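Local coordinates for protein bacteriocin (Pseudomonas syringae pv. tomato, PDB 4FZL) that probably kills competing bacteria by degrading the cell-wall precursor lipid II, as a calcium-binding bacteriocin of the colicin M family, at residues Leu163-Thr175 and Phe186-Asp198. Residues are numbered along the deposited sequence; the frame is centred on the assembly and turned at random. Where two conformers were deposited one is given.
With CA (calcium ion), chain C; EDO (1,2-ethanediol), chain E; EDO (1,2-ethanediol), chain F.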
loop_
_atom_site.group_PDB
_atom_site.type_symbol
_atom_site.label_atom_id
_atom_site.label_comp_id
_atom_site.label_asym_id
_atom_site.label_seq_id
_atom_site.Cartn_x
_atom_site.Cartn_y
_atom_site.Cartn_z
ATOM N N LEU A 163 2.753 -6.600 -0.596
ATOM C CA LEU A 163 3.819 -6.327 0.366
ATOM C C LEU A 163 3.299 -5.562 1.550
ATOM O O LEU A 163 3.766 -5.750 2.696
ATOM C CB LEU A 163 4.930 -5.531 -0.309
ATOM C CG LEU A 163 5.817 -6.266 -1.293
ATOM C CD1 LEU A 163 6.768 -5.406 -2.107
ATOM C CD2 LEU A 163 6.506 -7.478 -0.624
ATOM N N THR A 164 2.283 -4.736 1.305
ATOM C CA THR A 164 1.707 -3.897 2.337
ATOM C C THR A 164 0.568 -4.622 3.077
ATOM O O THR A 164 0.494 -4.544 4.304
ATOM C CB THR A 164 1.142 -2.616 1.698
ATOM O OG1 THR A 164 2.223 -1.888 1.056
ATOM C CG2 THR A 164 0.419 -1.794 2.730
ATOM N N LEU A 165 -0.301 -5.313 2.338
ATOM C CA LEU A 165 -1.565 -5.890 2.866
ATOM C C LEU A 165 -1.574 -7.407 3.118
ATOM O O LEU A 165 -2.365 -7.924 3.914
ATOM C CB LEU A 165 -2.676 -5.626 1.846
ATOM C CG LEU A 165 -3.028 -4.126 1.694
ATOM C CD1 LEU A 165 -4.063 -3.956 0.589
ATOM C CD2 LEU A 165 -3.478 -3.506 3.034
ATOM N N GLY A 166 -0.760 -8.153 2.349
ATOM C CA GLY A 166 -0.839 -9.588 2.421
ATOM C C GLY A 166 -2.220 -10.085 1.940
ATOM O O GLY A 166 -2.678 -9.743 0.825
ATOM N N ASN A 167 -2.883 -10.908 2.746
ATOM C CA ASN A 167 -4.276 -11.236 2.488
ATOM C C ASN A 167 -5.169 -10.186 3.117
ATOM O O ASN A 167 -4.789 -9.589 4.072
ATOM C CB ASN A 167 -4.635 -12.600 3.083
ATOM C CG ASN A 167 -3.818 -13.716 2.481
ATOM O OD1 ASN A 167 -3.507 -13.710 1.259
ATOM N ND2 ASN A 167 -3.433 -14.669 3.305
ATOM N N ILE A 168 -6.301 -9.946 2.491
ATOM C CA ILE A 168 -7.304 -9.087 3.062
ATOM C C ILE A 168 -8.628 -9.820 2.953
ATOM O O ILE A 168 -8.719 -10.889 2.373
ATOM C CB ILE A 168 -7.336 -7.749 2.307
ATOM C CG1 ILE A 168 -7.684 -7.841 0.830
ATOM C CG2 ILE A 168 -6.060 -6.947 2.488
ATOM C CD1 ILE A 168 -7.844 -6.531 0.104
ATOM N N THR A 169 -9.650 -9.217 3.483
ATOM C CA THR A 169 -11.013 -9.769 3.358
ATOM C C THR A 169 -11.788 -8.728 2.557
ATOM O O THR A 169 -11.794 -7.537 2.860
ATOM C CB THR A 169 -11.603 -10.050 4.701
ATOM O OG1 THR A 169 -10.755 -10.892 5.539
ATOM C CG2 THR A 169 -13.053 -10.656 4.606
ATOM N N LEU A 170 -12.463 -9.255 1.564
ATOM C CA LEU A 170 -13.351 -8.493 0.714
ATOM C C LEU A 170 -14.796 -8.841 0.973
ATOM O O LEU A 170 -15.132 -9.935 1.516
ATOM C CB LEU A 170 -13.036 -8.733 -0.751
ATOM C CG LEU A 170 -11.628 -8.301 -1.174
ATOM C CD1 LEU A 170 -11.363 -8.574 -2.662
ATOM C CD2 LEU A 170 -11.426 -6.822 -0.931
ATOM N N ARG A 171 -15.653 -7.867 0.656
ATOM C CA ARG A 171 -17.086 -8.057 0.709
ATOM C C ARG A 171 -17.708 -7.830 -0.652
ATOM O O ARG A 171 -17.404 -6.840 -1.288
ATOM C CB ARG A 171 -17.709 -7.058 1.684
ATOM C CG ARG A 171 -19.220 -7.065 1.777
ATOM C CD ARG A 171 -19.617 -6.036 2.786
ATOM N NE ARG A 171 -21.047 -5.931 2.940
ATOM C CZ ARG A 171 -21.648 -4.887 3.508
ATOM N NH1 ARG A 171 -20.939 -3.797 3.823
ATOM N NH2 ARG A 171 -22.979 -4.874 3.629
ATOM N N LEU A 172 -18.536 -8.766 -1.118
ATOM C CA LEU A 172 -19.272 -8.654 -2.363
ATOM C C LEU A 172 -20.721 -8.471 -1.990
ATOM O O LEU A 172 -21.323 -9.362 -1.346
ATOM C CB LEU A 172 -19.108 -9.918 -3.228
ATOM C CG LEU A 172 -19.746 -9.858 -4.621
ATOM C CD1 LEU A 172 -19.183 -8.781 -5.573
ATOM C CD2 LEU A 172 -19.667 -11.283 -5.232
ATOM N N VAL A 173 -21.308 -7.344 -2.406
ATOM C CA VAL A 173 -22.648 -7.015 -1.966
ATOM C C VAL A 173 -23.419 -6.444 -3.171
ATOM O O VAL A 173 -22.926 -5.555 -3.902
ATOM C CB VAL A 173 -22.631 -6.029 -0.750
ATOM C CG1 VAL A 173 -21.744 -4.807 -1.005
ATOM C CG2 VAL A 173 -24.042 -5.598 -0.425
ATOM N N GLY A 174 -24.608 -6.989 -3.388
ATOM C CA GLY A 174 -25.463 -6.555 -4.456
ATOM C C GLY A 174 -26.635 -7.468 -4.654
ATOM O O GLY A 174 -27.112 -8.143 -3.731
ATOM N N THR A 175 -27.147 -7.436 -5.885
ATOM C CA THR A 175 -28.346 -8.174 -6.239
ATOM C C THR A 175 -28.053 -9.068 -7.446
ATOM O O THR A 175 -27.207 -8.745 -8.344
ATOM C CB THR A 175 -29.543 -7.193 -6.486
ATOM O OG1 THR A 175 -29.251 -6.319 -7.566
ATOM C CG2 THR A 175 -29.884 -6.332 -5.212
ATOM N N PHE A 186 -25.188 -10.619 -11.781
ATOM C CA PHE A 186 -24.956 -10.006 -10.490
ATOM C C PHE A 186 -24.500 -8.590 -10.774
ATOM O O PHE A 186 -23.661 -8.386 -11.644
ATOM C CB PHE A 186 -23.866 -10.751 -9.704
ATOM C CG PHE A 186 -23.410 -9.994 -8.490
ATOM C CD1 PHE A 186 -24.086 -10.128 -7.266
ATOM C CD2 PHE A 186 -22.411 -9.047 -8.613
ATOM C CE1 PHE A 186 -23.726 -9.340 -6.149
ATOM C CE2 PHE A 186 -22.053 -8.253 -7.480
ATOM C CZ PHE A 186 -22.674 -8.429 -6.283
ATOM N N SER A 187 -25.091 -7.615 -10.103
ATOM C CA SER A 187 -24.607 -6.230 -10.123
ATOM C C SER A 187 -24.447 -5.779 -8.687
ATOM O O SER A 187 -25.326 -5.971 -7.844
ATOM C CB SER A 187 -25.560 -5.265 -10.862
ATOM O OG SER A 187 -26.736 -4.965 -10.098
ATOM N N GLY A 188 -23.302 -5.199 -8.396
ATOM C CA GLY A 188 -23.057 -4.741 -7.096
ATOM C C GLY A 188 -21.729 -4.147 -6.921
ATOM O O GLY A 188 -21.265 -3.499 -7.832
ATOM N N GLU A 189 -21.119 -4.376 -5.758
ATOM C CA GLU A 189 -19.866 -3.690 -5.388
ATOM C C GLU A 189 -18.987 -4.635 -4.560
ATOM O O GLU A 189 -19.494 -5.509 -3.846
ATOM C CB GLU A 189 -20.190 -2.487 -4.449
ATOM C CG GLU A 189 -20.936 -1.318 -5.054
ATOM C CD GLU A 189 -21.210 -0.233 -4.012
ATOM O OE1 GLU A 189 -21.439 -0.574 -2.833
ATOM O OE2 GLU A 189 -21.169 0.967 -4.393
ATOM N N ILE A 190 -17.691 -4.427 -4.659
ATOM C CA ILE A 190 -16.683 -4.984 -3.784
ATOM C C ILE A 190 -16.288 -3.877 -2.791
ATOM O O ILE A 190 -15.984 -2.746 -3.226
ATOM C CB ILE A 190 -15.429 -5.516 -4.540
ATOM C CG1 ILE A 190 -15.747 -6.776 -5.318
ATOM C CG2 ILE A 190 -14.215 -5.790 -3.603
ATOM C CD1 ILE A 190 -14.775 -7.093 -6.409
ATOM N N ARG A 191 -16.258 -4.223 -1.501
ATOM C CA ARG A 191 -15.682 -3.386 -0.450
ATOM C C ARG A 191 -14.636 -4.201 0.291
ATOM O O ARG A 191 -14.493 -5.404 0.041
ATOM C CB ARG A 191 -16.742 -2.948 0.541
ATOM C CG ARG A 191 -17.822 -2.109 -0.122
ATOM C CD ARG A 191 -18.987 -1.841 0.791
ATOM N NE ARG A 191 -20.092 -1.335 0.009
ATOM C CZ ARG A 191 -21.288 -1.061 0.495
ATOM N NH1 ARG A 191 -21.562 -1.294 1.772
ATOM N NH2 ARG A 191 -22.215 -0.590 -0.319
ATOM N N ALA A 192 -13.923 -3.535 1.205
ATOM C CA ALA A 192 -12.774 -4.191 1.892
ATOM C C ALA A 192 -12.839 -3.883 3.352
ATOM O O ALA A 192 -13.174 -2.774 3.721
ATOM C CB ALA A 192 -11.473 -3.680 1.296
ATOM N N PHE A 193 -12.525 -4.900 4.162
ATOM C CA PHE A 193 -12.395 -4.732 5.577
ATOM C C PHE A 193 -11.033 -4.140 5.958
ATOM O O PHE A 193 -10.017 -4.373 5.278
ATOM C CB PHE A 193 -12.594 -6.087 6.237
ATOM C CG PHE A 193 -13.983 -6.613 6.099
ATOM C CD1 PHE A 193 -14.356 -7.379 5.018
ATOM C CD2 PHE A 193 -14.886 -6.422 7.114
ATOM C CE1 PHE A 193 -15.624 -7.880 4.878
ATOM C CE2 PHE A 193 -16.181 -6.894 6.971
ATOM C CZ PHE A 193 -16.548 -7.619 5.856
ATOM N N ASN A 194 -10.999 -3.446 7.102
ATOM C CA ASN A 194 -9.719 -2.894 7.580
ATOM C C ASN A 194 -8.706 -4.056 7.762
ATOM O O ASN A 194 -9.088 -5.195 8.115
ATOM C CB ASN A 194 -9.918 -2.222 8.930
ATOM C CG ASN A 194 -10.792 -0.992 8.851
ATOM O OD1 ASN A 194 -11.090 -0.445 7.810
ATOM N ND2 ASN A 194 -11.207 -0.536 10.023
ATOM N N ASP A 195 -7.427 -3.743 7.591
ATOM C CA ASP A 195 -6.323 -4.736 7.660
ATOM C C ASP A 195 -5.303 -4.289 8.709
ATOM O O ASP A 195 -4.886 -3.135 8.733
ATOM C CB ASP A 195 -5.706 -4.882 6.315
ATOM C CG ASP A 195 -4.915 -6.208 6.138
ATOM O OD1 ASP A 195 -5.477 -7.351 6.170
ATOM O OD2 ASP A 195 -3.706 -6.097 5.845
ATOM N N VAL A 196 -4.896 -5.213 9.569
ATOM C CA VAL A 196 -3.895 -4.885 10.564
ATOM C C VAL A 196 -2.507 -5.016 9.943
ATOM O O VAL A 196 -2.164 -6.096 9.377
ATOM C CB VAL A 196 -4.014 -5.737 11.752
ATOM C CG1 VAL A 196 -2.813 -5.579 12.729
ATOM C CG2 VAL A 196 -5.371 -5.390 12.375
ATOM N N TYR A 197 -1.718 -3.930 10.047
ATOM C CA TYR A 197 -0.342 -3.943 9.619
ATOM C C TYR A 197 0.555 -4.285 10.828
ATOM O O TYR A 197 0.678 -3.497 11.740
ATOM C CB TYR A 197 0.052 -2.576 9.056
ATOM C CG TYR A 197 1.417 -2.531 8.465
ATOM C CD1 TYR A 197 1.607 -2.868 7.136
ATOM C CD2 TYR A 197 2.506 -2.206 9.201
ATOM C CE1 TYR A 197 2.817 -2.710 6.468
ATOM C CE2 TYR A 197 3.747 -2.161 8.648
ATOM C CZ TYR A 197 3.917 -2.376 7.273
ATOM O OH TYR A 197 5.154 -2.337 6.767
ATOM N N ASP A 198 1.109 -5.480 10.829
ATOM C CA ASP A 198 2.101 -5.875 11.843
ATOM C C ASP A 198 3.463 -5.322 11.477
ATOM O O ASP A 198 4.045 -5.708 10.444
ATOM C CB ASP A 198 2.162 -7.400 11.943
ATOM C CG ASP A 198 3.072 -7.898 13.090
ATOM O OD1 ASP A 198 2.945 -9.093 13.386
ATOM O OD2 ASP A 198 3.913 -7.127 13.649
HETATM CA CA CA C . -3.452 -8.549 5.753
HETATM C C1 EDO E . -16.785 -3.756 4.114
HETATM O O1 EDO E . -18.063 -3.110 3.991
HETATM C C2 EDO E . -16.162 -3.484 5.428
HETATM O O2 EDO E . -15.904 -2.109 5.632
HETATM C C1 EDO F . -22.416 -1.337 5.613
HETATM O O1 EDO F . -22.324 -0.356 6.728
HETATM C C2 EDO F . -23.612 -2.195 5.934
HETATM O O2 EDO F . -24.502 -2.607 4.889
HETATM O O HOH W 1 -0.737 -5.729 6.515
HETATM O O HOH W 2 -2.026 -10.575 5.603
HETATM O O HOH W 3 -8.982 -7.015 5.218
HETATM O O HOH W 4 -27.586 -4.131 -7.005
HETATM O O HOH W 5 -1.709 -7.833 6.458
#
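Thr-175 and Ser-187 exchange two backbone hydrogen bonds, and the ladder continues through Val-173 with Glu-189 and Arg-171 with Arg-191 to Phe-193, whose N donates to Thr-169 O (3.0 Å). Beyond this the strands part, and a water bridges Thr-169 N to Phe-193 O.

On the buried face, Leu-172 CD1 reaches the Phe-186 ring at CE2 (3.5 Å). With CG anti to the backbone N (chi1 169°), that ring is carried up to Gly-174, its CE1 3.7 Å from Gly-174 CA, which lies 4.0 Å from Gly-188 CA. Leu-170 CD2 touches both Ile-190 CG2 and Ala-192 CB.

The other face is mainly polar. In one of the two conformers of Arg-191, it and Arg-171 extend side by side, guanidinium planes at 83° and NH1 atoms 3.3 Å apart, with Val-173 CG1 over a face of each. In that conformer the like charges would repel, and neighbouring acids probably offset this: Glu-189 OE1 takes Arg-191 NH2 at 2.6 Å in the guanidinium plane, while Asp-147 pairs with Arg-171.

Where the strands diverge, calcium joins them. Asp-195 chelates it through OD1 (2.4 Å) and OD2, and Leu-165 O (2.2 Å) and Asn-167 O bind from the helix-to-strand turn at Gly-166; two waters and two outside atoms complete the sphere. The metal thus clasps the open end of an antiparallel beta hairpin in this colicin M-like bacteriocin.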